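Local coordinates for protein peptide chain release factor 2 (Thermus thermophilus, PDB 2IHR) that directs termination of translation at the stop codons UGA and UAA, acting on the ribosome where it interacts with P-site tRNA and 23S rRNA, at residues 129-134 and 193-198; 326-331 and 341-346. All coordinates share one frame; numbering follows the deposited sequence.

Contact 1 of 2, residues 129-134 and 193-198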
ATOM      1  N   ALA A 129      -2.981  15.348 -18.741  1.00 64.00           N
ATOM      2  CA  ALA A 129      -2.550  14.168 -17.998  1.00 64.33           C
ATOM      3  C   ALA A 129      -1.269  14.334 -17.137  1.00 58.94           C
ATOM      4  O   ALA A 129      -1.070  13.627 -16.143  1.00 55.72           O
ATOM      5  CB  ALA A 129      -2.402  12.967 -18.954  1.00 46.60           C
ATOM      6  N   CYS A 130      -0.400  15.257 -17.505  1.00 52.14           N
ATOM      7  CA  CYS A 130       0.829  15.440 -16.744  1.00 61.89           C
ATOM      8  C   CYS A 130       0.505  16.203 -15.467  1.00 59.02           C
ATOM      9  O   CYS A 130       1.065  15.932 -14.401  1.00 57.77           O
ATOM     10  CB  CYS A 130       1.895  16.212 -17.568  1.00 75.19           C
ATOM     11  SG  CYS A 130       2.396  15.450 -19.153  1.00 86.29           S
ATOM     12  N   ASP A 131      -0.403  17.159 -15.595  1.00 65.63           N
ATOM     13  CA  ASP A 131      -0.833  17.958 -14.462  1.00 67.37           C
ATOM     14  C   ASP A 131      -1.528  17.008 -13.471  1.00 66.56           C
ATOM     15  O   ASP A 131      -1.247  17.028 -12.262  1.00 65.12           O
ATOM     16  CB  ASP A 131      -1.776  19.065 -14.971  1.00 76.83           C
ATOM     17  CG  ASP A 131      -2.125  20.102 -13.901  1.00 78.70           C
ATOM     18  OD1 ASP A 131      -1.247  20.453 -13.074  1.00 79.87           O
ATOM     19  OD2 ASP A 131      -3.289  20.582 -13.911  1.00 72.01           O
ATOM     20  N   TRP A 132      -2.409  16.158 -14.002  1.00 58.60           N
ATOM     21  CA  TRP A 132      -3.145  15.177 -13.202  1.00 53.60           C
ATOM     22  C   TRP A 132      -2.196  14.239 -12.440  1.00 53.89           C
ATOM     23  O   TRP A 132      -2.426  13.896 -11.283  1.00 56.12           O
ATOM     24  CB  TRP A 132      -4.062  14.379 -14.134  1.00 52.66           C
ATOM     25  CG  TRP A 132      -4.941  13.297 -13.502  1.00 55.98           C
ATOM     26  CD1 TRP A 132      -5.276  12.098 -14.072  1.00 52.50           C
ATOM     27  CD2 TRP A 132      -5.600  13.326 -12.213  1.00 45.93           C
ATOM     28  NE1 TRP A 132      -6.086  11.385 -13.222  1.00 56.92           N
ATOM     29  CE2 TRP A 132      -6.300  12.112 -12.076  1.00 50.49           C
ATOM     30  CE3 TRP A 132      -5.669  14.264 -11.163  1.00 54.65           C
ATOM     31  CZ2 TRP A 132      -7.047  11.803 -10.946  1.00 46.92           C
ATOM     32  CZ3 TRP A 132      -6.427  13.953 -10.026  1.00 48.34           C
ATOM     33  CH2 TRP A 132      -7.095  12.737  -9.935  1.00 49.01           C
ATOM     34  N   ALA A 133      -1.139  13.796 -13.100  1.00 53.86           N
ATOM     35  CA  ALA A 133      -0.172  12.924 -12.473  1.00 55.37           C
ATOM     36  C   ALA A 133       0.513  13.665 -11.257  1.00 57.96           C
ATOM     37  O   ALA A 133       0.730  13.100 -10.155  1.00 50.57           O
ATOM     38  CB  ALA A 133       0.850  12.502 -13.533  1.00 45.12           C
ATOM     39  N   GLU A 134       0.839  14.935 -11.455  1.00 62.05           N
ATOM     40  CA  GLU A 134       1.446  15.703 -10.392  1.00 66.41           C
ATOM     41  C   GLU A 134       0.428  15.846  -9.240  1.00 68.05           C
ATOM     42  O   GLU A 134       0.793  15.887  -8.054  1.00 68.20           O
ATOM     43  CB  GLU A 134       1.848  17.060 -10.938  1.00 68.67           C
ATOM     44  CG  GLU A 134       2.656  17.897  -9.970  1.00 85.21           C
ATOM     45  CD  GLU A 134       3.079  19.185 -10.607  1.00 89.60           C
ATOM     46  OE1 GLU A 134       3.342  19.146 -11.822  1.00 96.77           O
ATOM     47  OE2 GLU A 134       3.155  20.220  -9.911  1.00 89.86           O
ATOM     48  N   SER A 193      -9.935  21.746 -18.891  1.00 88.89           N
ATOM     49  CA  SER A 193      -8.491  21.962 -18.798  1.00 89.67           C
ATOM     50  C   SER A 193      -8.003  23.397 -18.686  1.00 87.73           C
ATOM     51  O   SER A 193      -8.445  24.263 -19.435  1.00 85.60           O
ATOM     52  CB  SER A 193      -7.797  21.312 -20.011  1.00 95.43           C
ATOM     53  OG  SER A 193      -6.395  21.591 -20.064  1.00103.21           O
ATOM     54  N   PRO A 194      -7.086  23.674 -17.737  1.00 81.00           N
ATOM     55  CA  PRO A 194      -6.619  25.063 -17.677  1.00 79.20           C
ATOM     56  C   PRO A 194      -5.905  25.384 -18.991  1.00 77.91           C
ATOM     57  O   PRO A 194      -5.891  26.519 -19.433  1.00 81.77           O
ATOM     58  CB  PRO A 194      -5.657  25.076 -16.482  1.00 62.09           C
ATOM     59  CG  PRO A 194      -5.258  23.608 -16.284  1.00 57.87           C
ATOM     60  CD  PRO A 194      -6.548  22.873 -16.622  1.00 65.25           C
ATOM     61  N   PHE A 195      -5.354  24.356 -19.629  1.00 77.28           N
ATOM     62  CA  PHE A 195      -4.622  24.498 -20.887  1.00 81.38           C
ATOM     63  C   PHE A 195      -5.427  24.702 -22.187  1.00 85.82           C
ATOM     64  O   PHE A 195      -4.844  25.019 -23.220  1.00 89.08           O
ATOM     65  CB  PHE A 195      -3.695  23.301 -21.015  1.00 73.54           C
ATOM     66  CG  PHE A 195      -2.923  23.041 -19.772  1.00 77.84           C
ATOM     67  CD1 PHE A 195      -2.164  24.066 -19.190  1.00 79.08           C
ATOM     68  CD2 PHE A 195      -3.018  21.818 -19.113  1.00 77.32           C
ATOM     69  CE1 PHE A 195      -1.521  23.883 -17.974  1.00 69.55           C
ATOM     70  CE2 PHE A 195      -2.375  21.618 -17.886  1.00 72.44           C
ATOM     71  CZ  PHE A 195      -1.626  22.660 -17.318  1.00 75.02           C
ATOM     72  N   ASP A 196      -6.748  24.516 -22.141  1.00 78.53           N
ATOM     73  CA  ASP A 196      -7.616  24.706 -23.310  1.00 82.77           C
ATOM     74  C   ASP A 196      -8.581  25.847 -23.023  1.00 87.50           C
ATOM     75  O   ASP A 196      -9.381  25.768 -22.097  1.00 86.33           O
ATOM     76  CB  ASP A 196      -8.408  23.423 -23.650  1.00 79.38           C
ATOM     77  CG  ASP A 196      -9.581  23.675 -24.614  1.00 81.25           C
ATOM     78  OD1 ASP A 196      -9.773  24.826 -25.049  1.00 82.52           O
ATOM     79  OD2 ASP A 196     -10.332  22.720 -24.940  1.00 83.55           O
ATOM     80  N   ALA A 197      -8.494  26.896 -23.841  1.00104.25           N
ATOM     81  CA  ALA A 197      -9.323  28.084 -23.710  1.00102.93           C
ATOM     82  C   ALA A 197     -10.830  27.832 -23.680  1.00106.23           C
ATOM     83  O   ALA A 197     -11.548  28.508 -22.938  1.00108.55           O
ATOM     84  CB  ALA A 197      -8.977  29.074 -24.812  1.00112.36           C
ATOM     85  N   SER A 198     -11.337  26.897 -24.481  1.00 91.97           N
ATOM     86  CA  SER A 198     -12.782  26.639 -24.426  1.00 91.06           C
ATOM     87  C   SER A 198     -13.030  25.866 -23.139  1.00 94.25           C
ATOM     88  O   SER A 198     -12.286  24.932 -22.810  1.00 99.76           O
ATOM     89  CB  SER A 198     -13.265  25.821 -25.634  1.00 77.17           C
ATOM     90  OG  SER A 198     -12.596  24.564 -25.742  1.00 74.81           O
TER
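The ring of Phe-195 meets the helix with its edge: CB of Asp-131 lies in the plane of the ring, 3.9 Å from CE2. One face of the same ring is taken by its chain neighbour Pro-194, whose CG sits over the ring centre, 3.8 Å above the plane. The proline ring also approaches the aspartate, its CG coming within 4.3 Å of Asp-131 OD2. Pro-194 and Phe-195 occupy the two middle positions of a type I beta turn from Ser-193 to Asp-196, closed by the backbone bond from Asp-196 N to Ser-193 O (3.2 Å). Within the turn, Phe-195 N also makes a weak hydrogen bond to Ser-193 OG. The side chain of Phe-195 sets out toward the helix, and with CG anti to the carbonyl carbon (chi1 -48°) its ring ends edge-on to Asp-131 with one face under Pro-194 CG. The contact thus joins helix 127-145 to the loop between strands 185-190 and 201-213. It is a small one, burying 81 Å² at the surface. Its apolar part uses the methylene of Asp-131, while the polar end has a separate task: outside the two segments, OD2 forms a salt bridge with Arg-191, at the start of the same loop. One aspartate therefore serves two chemistries: its CB meets the phenyl edge, and its carboxylate pairs with Arg-191, which probably does more to hold the loop near the helix.

Contact 2 of 2, residues 326-331 and 341-346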
ATOM      1  N   THR A 326     -15.298  -0.273  -5.087  1.00 56.88           N
ATOM      2  CA  THR A 326     -15.887  -0.216  -3.770  1.00 49.50           C
ATOM      3  C   THR A 326     -17.258   0.442  -3.802  1.00 52.61           C
ATOM      4  O   THR A 326     -18.179   0.100  -3.049  1.00 52.77           O
ATOM      5  CB  THR A 326     -14.892   0.564  -2.922  1.00 66.47           C
ATOM      6  OG1 THR A 326     -14.577  -0.181  -1.742  1.00 70.04           O
ATOM      7  CG2 THR A 326     -15.394   1.945  -2.608  1.00 54.69           C
ATOM      8  N   GLY A 327     -17.433   1.401  -4.692  1.00 55.65           N
ATOM      9  CA  GLY A 327     -18.722   2.044  -4.740  1.00 44.20           C
ATOM     10  C   GLY A 327     -18.809   3.318  -3.900  1.00 49.48           C
ATOM     11  O   GLY A 327     -19.769   4.091  -4.092  1.00 47.39           O
ATOM     12  N   LEU A 328     -17.796   3.561  -3.028  1.00 47.58           N
ATOM     13  CA  LEU A 328     -17.731   4.713  -2.113  1.00 37.75           C
ATOM     14  C   LEU A 328     -17.761   6.018  -2.858  1.00 48.18           C
ATOM     15  O   LEU A 328     -16.926   6.264  -3.722  1.00 53.23           O
ATOM     16  CB  LEU A 328     -16.435   4.666  -1.331  1.00 48.72           C
ATOM     17  CG  LEU A 328     -16.295   5.156   0.120  1.00 50.71           C
ATOM     18  CD1 LEU A 328     -14.833   5.234   0.436  1.00 53.41           C
ATOM     19  CD2 LEU A 328     -16.891   6.473   0.341  1.00 44.61           C
ATOM     20  N   MET A 329     -18.728   6.863  -2.557  1.00 56.15           N
ATOM     21  CA  MET A 329     -18.768   8.142  -3.237  1.00 58.71           C
ATOM     22  C   MET A 329     -18.627   9.266  -2.202  1.00 54.30           C
ATOM     23  O   MET A 329     -19.337   9.284  -1.195  1.00 51.03           O
ATOM     24  CB  MET A 329     -20.068   8.279  -4.041  1.00 45.60           C
ATOM     25  CG  MET A 329     -20.722   9.615  -3.892  1.00 58.93           C
ATOM     26  SD  MET A 329     -21.291  10.227  -5.420  1.00 74.32           S
ATOM     27  CE  MET A 329     -22.847  10.910  -4.993  1.00 72.95           C
ATOM     28  N   ARG A 330     -17.701  10.184  -2.471  1.00 43.83           N
ATOM     29  CA  ARG A 330     -17.391  11.345  -1.617  1.00 52.25           C
ATOM     30  C   ARG A 330     -17.666  12.665  -2.337  1.00 55.68           C
ATOM     31  O   ARG A 330     -17.296  12.828  -3.495  1.00 62.81           O
ATOM     32  CB  ARG A 330     -15.901  11.317  -1.207  1.00 54.03           C
ATOM     33  CG  ARG A 330     -15.606  10.303  -0.164  1.00 47.34           C
ATOM     34  CD  ARG A 330     -14.282  10.497   0.465  1.00 56.34           C
ATOM     35  NE  ARG A 330     -14.059  11.826   1.048  1.00 54.99           N
ATOM     36  CZ  ARG A 330     -12.952  12.159   1.714  1.00 59.15           C
ATOM     37  NH1 ARG A 330     -11.970  11.279   1.904  1.00 54.09           N
ATOM     38  NH2 ARG A 330     -12.802  13.381   2.158  1.00 59.97           N
ATOM     39  N   HIS A 331     -18.262  13.622  -1.626  1.00 63.99           N
ATOM     40  CA  HIS A 331     -18.599  14.916  -2.215  1.00 59.29           C
ATOM     41  C   HIS A 331     -17.606  16.044  -2.032  1.00 59.50           C
ATOM     42  O   HIS A 331     -17.834  17.162  -2.501  1.00 63.77           O
ATOM     43  CB  HIS A 331     -19.959  15.362  -1.715  1.00 57.51           C
ATOM     44  CG  HIS A 331     -21.083  14.877  -2.573  1.00 70.19           C
ATOM     45  ND1 HIS A 331     -21.850  13.768  -2.250  1.00 65.27           N
ATOM     46  CD2 HIS A 331     -21.510  15.297  -3.794  1.00 62.09           C
ATOM     47  CE1 HIS A 331     -22.701  13.532  -3.236  1.00 70.97           C
ATOM     48  NE2 HIS A 331     -22.514  14.444  -4.183  1.00 76.66           N
ATOM     49  N   LEU A 341      -7.434  10.145   2.623  1.00 51.24           N
ATOM     50  CA  LEU A 341      -7.777   8.912   1.912  1.00 49.61           C
ATOM     51  C   LEU A 341      -8.275   7.689   2.680  1.00 53.54           C
ATOM     52  O   LEU A 341      -8.794   6.717   2.081  1.00 51.00           O
ATOM     53  CB  LEU A 341      -6.552   8.433   1.151  1.00 34.78           C
ATOM     54  CG  LEU A 341      -5.903   9.373   0.172  1.00 33.80           C
ATOM     55  CD1 LEU A 341      -4.631   8.702  -0.439  1.00 32.71           C
ATOM     56  CD2 LEU A 341      -6.947   9.782  -0.818  1.00 34.88           C
ATOM     57  N   MET A 342      -8.128   7.706   3.991  1.00 59.27           N
ATOM     58  CA  MET A 342      -8.471   6.533   4.752  1.00 59.92           C
ATOM     59  C   MET A 342      -9.742   5.789   4.455  1.00 58.98           C
ATOM     60  O   MET A 342      -9.744   4.564   4.402  1.00 67.82           O
ATOM     61  CB  MET A 342      -8.398   6.853   6.241  1.00 50.40           C
ATOM     62  CG  MET A 342      -6.976   7.060   6.736  1.00 51.48           C
ATOM     63  SD  MET A 342      -5.806   5.743   6.249  1.00 68.24           S
ATOM     64  CE  MET A 342      -6.710   4.254   6.598  1.00 71.75           C
ATOM     65  N   ASP A 343     -10.838   6.491   4.262  1.00 63.42           N
ATOM     66  CA  ASP A 343     -12.097   5.794   4.044  1.00 66.33           C
ATOM     67  C   ASP A 343     -12.165   5.108   2.694  1.00 67.62           C
ATOM     68  O   ASP A 343     -12.897   4.124   2.525  1.00 72.88           O
ATOM     69  CB  ASP A 343     -13.283   6.755   4.270  1.00 56.99           C
ATOM     70  CG  ASP A 343     -13.429   7.840   3.186  1.00 66.90           C
ATOM     71  OD1 ASP A 343     -12.434   8.264   2.542  1.00 70.24           O
ATOM     72  OD2 ASP A 343     -14.591   8.295   2.995  1.00 69.04           O
ATOM     73  N   LEU A 344     -11.383   5.616   1.744  1.00 51.23           N
ATOM     74  CA  LEU A 344     -11.328   5.043   0.412  1.00 55.21           C
ATOM     75  C   LEU A 344     -10.444   3.811   0.469  1.00 53.51           C
ATOM     76  O   LEU A 344     -10.663   2.825  -0.242  1.00 59.79           O
ATOM     77  CB  LEU A 344     -10.775   6.079  -0.586  1.00 51.30           C
ATOM     78  CG  LEU A 344     -11.823   7.074  -1.149  1.00 47.28           C
ATOM     79  CD1 LEU A 344     -11.108   8.234  -1.793  1.00 45.06           C
ATOM     80  CD2 LEU A 344     -12.774   6.326  -2.156  1.00 38.67           C
ATOM     81  N   ILE A 345      -9.448   3.863   1.338  1.00 56.74           N
ATOM     82  CA  ILE A 345      -8.545   2.740   1.505  1.00 51.90           C
ATOM     83  C   ILE A 345      -9.220   1.548   2.195  1.00 57.47           C
ATOM     84  O   ILE A 345      -9.337   0.471   1.592  1.00 61.33           O
ATOM     85  CB  ILE A 345      -7.312   3.169   2.293  1.00 53.29           C
ATOM     86  CG1 ILE A 345      -6.445   4.110   1.425  1.00 47.33           C
ATOM     87  CG2 ILE A 345      -6.509   1.922   2.739  1.00 52.56           C
ATOM     88  CD1 ILE A 345      -5.236   4.685   2.225  1.00 50.10           C
ATOM     89  N   TRP A 346      -9.672   1.717   3.443  1.00 64.26           N
ATOM     90  CA  TRP A 346     -10.342   0.612   4.141  1.00 58.01           C
ATOM     91  C   TRP A 346     -11.319  -0.076   3.218  1.00 54.32           C
ATOM     92  O   TRP A 346     -11.403  -1.286   3.166  1.00 55.40           O
ATOM     93  CB  TRP A 346     -11.121   1.102   5.350  1.00 44.46           C
ATOM     94  CG  TRP A 346     -10.238   1.524   6.449  1.00 56.62           C
ATOM     95  CD1 TRP A 346     -10.240   2.752   7.107  1.00 50.95           C
ATOM     96  CD2 TRP A 346      -9.100   0.808   6.938  1.00 54.22           C
ATOM     97  NE1 TRP A 346      -9.155   2.829   7.947  1.00 52.95           N
ATOM     98  CE2 TRP A 346      -8.436   1.660   7.869  1.00 54.97           C
ATOM     99  CE3 TRP A 346      -8.568  -0.465   6.679  1.00 57.70           C
ATOM    100  CZ2 TRP A 346      -7.265   1.281   8.535  1.00 52.84           C
ATOM    101  CZ3 TRP A 346      -7.386  -0.847   7.346  1.00 57.87           C
ATOM    102  CH2 TRP A 346      -6.753   0.033   8.264  1.00 57.44           C
TER
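The backbone of 326-331, a turn leading into the short strand 329-330, passes the first turn of helix 342-353 with Leu-328 and Leu-344 as the nearest pair, their CA atoms 6.9 Å apart. This is a strand-to-helix connection: strand 329-330, at the edge of the mixed sheet, is followed by helix 333-336 and then by the C-terminal helix, which folds back against it. Leu-328 supplies the apolar half. Its CD1 meets Leu-344 CD2 at 3.5 Å and also lies against the backbone carbonyl of Asp-343, while its other methyl, CD2, faces Asp-343 OD2 at 4.0 Å. The CB of Leu-344 does not point at the strand; it is the CD2 methyl that reaches Leu-328. Two positions along, Arg-330 supplies the charged half. Its chain bends at chi3 (55°), bringing the guanidinium round to the carboxylate of Asp-343, and the two planes stand 70° apart. The resulting salt bridge includes a weak hydrogen bond from NH1 to OD1, with an N-H...O angle of 133°. Meanwhile NH2 forms salt bridges with Asp-332 and Asp-340, so a buried arginine is shared among three acidic residues, which should favour its charged form. A methionine in place of Arg-330 would probably leave these three carboxylates without their common counter-charge and weaken the tie between the strand and the start of the helix. The carboxylate of Asp-343 rests against the arginine's aliphatic chain as well, with OD2 3.4 Å from Arg-330 CD.

How the contacts relate
Contact 1 closes before contact 2 opens along the chain, and the two centres lie 25 Å apart, with nearest atoms about 10 Å from each other. What they share is the eight-stranded mixed sheet and helix 127-145. Contact 1 uses the early part of that helix, whereas Leu-341 of contact 2 packs on Tyr-140 and Phe-143 farther along it. The sheet links them too: Trp-132 of the first helix segment meets Tyr-314 edge-to-face on strand 312-315, two strands in from edge strand 329-330. Residues from the PCRF range and from the C-terminal end of the chain thus build one body, in which contact 1 joins a surface loop to helix 127-145, and contact 2 joins the edge strand 329-330 to the C-terminal helix.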